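Local coordinates for XisI protein-like (Anabaena variabilis, PDB 2NLV), which is of unknown function but belongs to the XisI family, whose namesake is thought to work with XisF and XisH in recombining cyanobacterial nitrogen-fixation genes, at residues A[58-63]-A[72-77]. Numbering follows the deposited sequence.
Sequences CVIHFD and QQNLTD
His61 holds CG anti to its backbone N (chi1 178°), whereas Asp63 and Gln72 both set CG beside theirs (chi1 -59° and -55°); with Gln72 bent at chi2, imidazole, carboxylate and amide meet at the Asp63 end of the contact, between strands 53-65 and 68-74 of the antiparallel hairpin. Gln72 and Gln73 both face His61, a classic beta bulge, and Gln72 CB lies over one face of the His61 ring, 4.2 Å from its centroid, a CH-pi contact suited to an aliphatic stem, while the amide beyond hands NE2 to Asp63 OD2 at 2.8 Å, on the anti lone pair. The other oxygen, Asp63 OD1, sits at the imidazole edge, 2.8 Å from His61 NE2 and in the ring plane, and also hydrogen-bonds His41 ND1, on the adjoining strand 41-47. Backbone bonds tie the bulge down: Gln72 N meets His61 O almost straight on at 2.9 Å, and His61 N reaches Gln73 O. Gln73, bent at chi2, turns NE2 back to Cys58 O (2.9 Å), a peptide oxygen near the corner at Val59, within reach of a long amide side chain. Past it, Leu75 N bonds Val59 O at 2.8 Å and Val59 CG1 meets Thr76 CG2 at 3.6 Å, two methyls touching beside the Asx turn that Asn74 OD1 closes on Thr76 N. An alanine in place of Asp63 would probably loosen both His61 and the Gln72 amide. Tyr56 of the second subunit bonds His61 ND1, fixing the ring's rotation together with Asp63, and Gln32 of that subunit bonds Asp63 OD2. The carboxylate beside NE2 is likely to raise the affinity of His61 for a proton, and the polar cluster joins the hairpin of one subunit to the second subunit.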
loop_
_atom_site.group_PDB
_atom_site.type_symbol
_atom_site.label_atom_id
_atom_site.label_comp_id
_atom_site.label_asym_id
_atom_site.label_seq_id
_atom_site.Cartn_x
_atom_site.Cartn_y
_atom_site.Cartn_z
ATOM N N CYS A 58 4.382 4.685 -4.429
ATOM C CA CYS A 58 3.137 5.128 -3.902
ATOM C C CYS A 58 3.023 6.624 -4.106
ATOM O O CYS A 58 3.837 7.361 -3.585
ATOM C CB CYS A 58 3.007 4.760 -2.441
ATOM S SG CYS A 58 1.375 5.334 -1.799
ATOM N N VAL A 59 2.029 7.039 -4.884
ATOM C CA VAL A 59 1.845 8.443 -5.189
ATOM C C VAL A 59 1.145 9.191 -4.049
ATOM O O VAL A 59 1.558 10.233 -3.670
ATOM C CB VAL A 59 1.108 8.650 -6.500
ATOM C CG1 VAL A 59 1.047 10.165 -6.823
ATOM C CG2 VAL A 59 1.791 7.813 -7.628
ATOM N N ILE A 60 0.063 8.633 -3.527
ATOM C CA ILE A 60 -0.579 9.135 -2.307
ATOM C C ILE A 60 -1.023 7.977 -1.448
ATOM O O ILE A 60 -1.423 6.922 -1.928
ATOM C CB ILE A 60 -1.816 10.003 -2.565
ATOM C CG1 ILE A 60 -1.479 11.193 -3.451
ATOM C CG2 ILE A 60 -2.414 10.480 -1.208
ATOM C CD1 ILE A 60 -2.660 12.051 -3.788
ATOM N N HIS A 61 -0.961 8.215 -0.146
ATOM C CA HIS A 61 -1.423 7.233 0.849
ATOM C C HIS A 61 -2.153 7.991 1.953
ATOM O O HIS A 61 -1.604 8.933 2.535
ATOM C CB HIS A 61 -0.205 6.513 1.396
ATOM C CG HIS A 61 -0.444 5.489 2.465
ATOM N ND1 HIS A 61 0.500 4.533 2.733
ATOM C CD2 HIS A 61 -1.458 5.262 3.348
ATOM C CE1 HIS A 61 0.085 3.744 3.714
ATOM N NE2 HIS A 61 -1.091 4.171 4.126
ATOM N N PHE A 62 -3.394 7.569 2.244
ATOM C CA PHE A 62 -4.170 8.005 3.413
ATOM C C PHE A 62 -4.477 6.843 4.321
ATOM O O PHE A 62 -4.876 5.784 3.823
ATOM C CB PHE A 62 -5.497 8.565 2.984
ATOM C CG PHE A 62 -5.429 9.817 2.209
ATOM C CD1 PHE A 62 -5.242 11.031 2.851
ATOM C CD2 PHE A 62 -5.734 9.798 0.860
ATOM C CE1 PHE A 62 -5.278 12.240 2.104
ATOM C CE2 PHE A 62 -5.768 10.994 0.125
ATOM C CZ PHE A 62 -5.539 12.165 0.779
ATOM N N ASP A 63 -4.353 7.033 5.620
ATOM C CA ASP A 63 -4.947 6.125 6.609
ATOM C C ASP A 63 -6.080 6.838 7.318
ATOM O O ASP A 63 -6.123 8.046 7.329
ATOM C CB ASP A 63 -3.934 5.664 7.609
ATOM C CG ASP A 63 -2.763 4.927 6.955
ATOM O OD1 ASP A 63 -3.033 3.997 6.154
ATOM O OD2 ASP A 63 -1.619 5.276 7.283
ATOM N N GLN A 72 -0.030 10.283 4.515
ATOM C CA GLN A 72 1.246 9.638 4.736
ATOM C C GLN A 72 2.244 9.790 3.634
ATOM O O GLN A 72 3.426 9.627 3.853
ATOM C CB GLN A 72 1.070 8.131 5.002
ATOM C CG GLN A 72 0.096 7.794 6.168
ATOM C CD GLN A 72 0.711 7.851 7.535
ATOM O OE1 GLN A 72 1.656 8.586 7.773
ATOM N NE2 GLN A 72 0.129 7.088 8.476
ATOM N N GLN A 73 1.773 10.087 2.431
ATOM C CA GLN A 73 2.649 10.223 1.267
ATOM C C GLN A 73 1.911 11.064 0.256
ATOM O O GLN A 73 0.701 10.912 0.065
ATOM C CB GLN A 73 2.923 8.835 0.680
ATOM C CG GLN A 73 3.644 8.746 -0.669
ATOM C CD GLN A 73 5.070 8.597 -0.495
ATOM O OE1 GLN A 73 5.668 9.164 0.410
ATOM N NE2 GLN A 73 5.665 7.812 -1.396
ATOM N N ASN A 74 2.616 11.993 -0.431
ATOM C CA ASN A 74 2.078 12.781 -1.522
ATOM C C ASN A 74 3.203 13.174 -2.437
ATOM O O ASN A 74 3.979 14.084 -2.136
ATOM C CB ASN A 74 1.410 14.044 -1.033
ATOM C CG ASN A 74 0.961 14.906 -2.175
ATOM O OD1 ASN A 74 0.633 14.416 -3.254
ATOM N ND2 ASN A 74 0.874 16.214 -1.907
ATOM N N LEU A 75 3.306 12.458 -3.562
ATOM C CA LEU A 75 4.318 12.803 -4.595
ATOM C C LEU A 75 3.793 13.727 -5.643
ATOM O O LEU A 75 4.508 14.023 -6.599
ATOM C CB LEU A 75 4.852 11.513 -5.235
ATOM C CG LEU A 75 5.399 10.459 -4.295
ATOM C CD1 LEU A 75 6.036 9.210 -5.010
ATOM C CD2 LEU A 75 6.383 11.091 -3.339
ATOM N N THR A 76 2.576 14.199 -5.565
ATOM C CA THR A 76 2.033 15.140 -6.538
ATOM C C THR A 76 2.384 16.576 -6.146
ATOM O O THR A 76 2.922 16.828 -5.086
ATOM C CB THR A 76 0.517 15.043 -6.600
ATOM O OG1 THR A 76 -0.054 15.728 -5.470
ATOM C CG2 THR A 76 0.030 13.581 -6.639
ATOM N N ASP A 77 2.087 17.522 -7.012
ATOM C CA ASP A 77 2.266 18.915 -6.598
ATOM C C ASP A 77 0.926 19.518 -6.191
ATOM O O ASP A 77 0.807 20.752 -6.127
ATOM C CB ASP A 77 3.029 19.757 -7.643
ATOM C CG ASP A 77 2.389 19.733 -8.965
ATOM O OD1 ASP A 77 1.235 19.254 -9.049
ATOM O OD2 ASP A 77 3.048 20.219 -9.931
#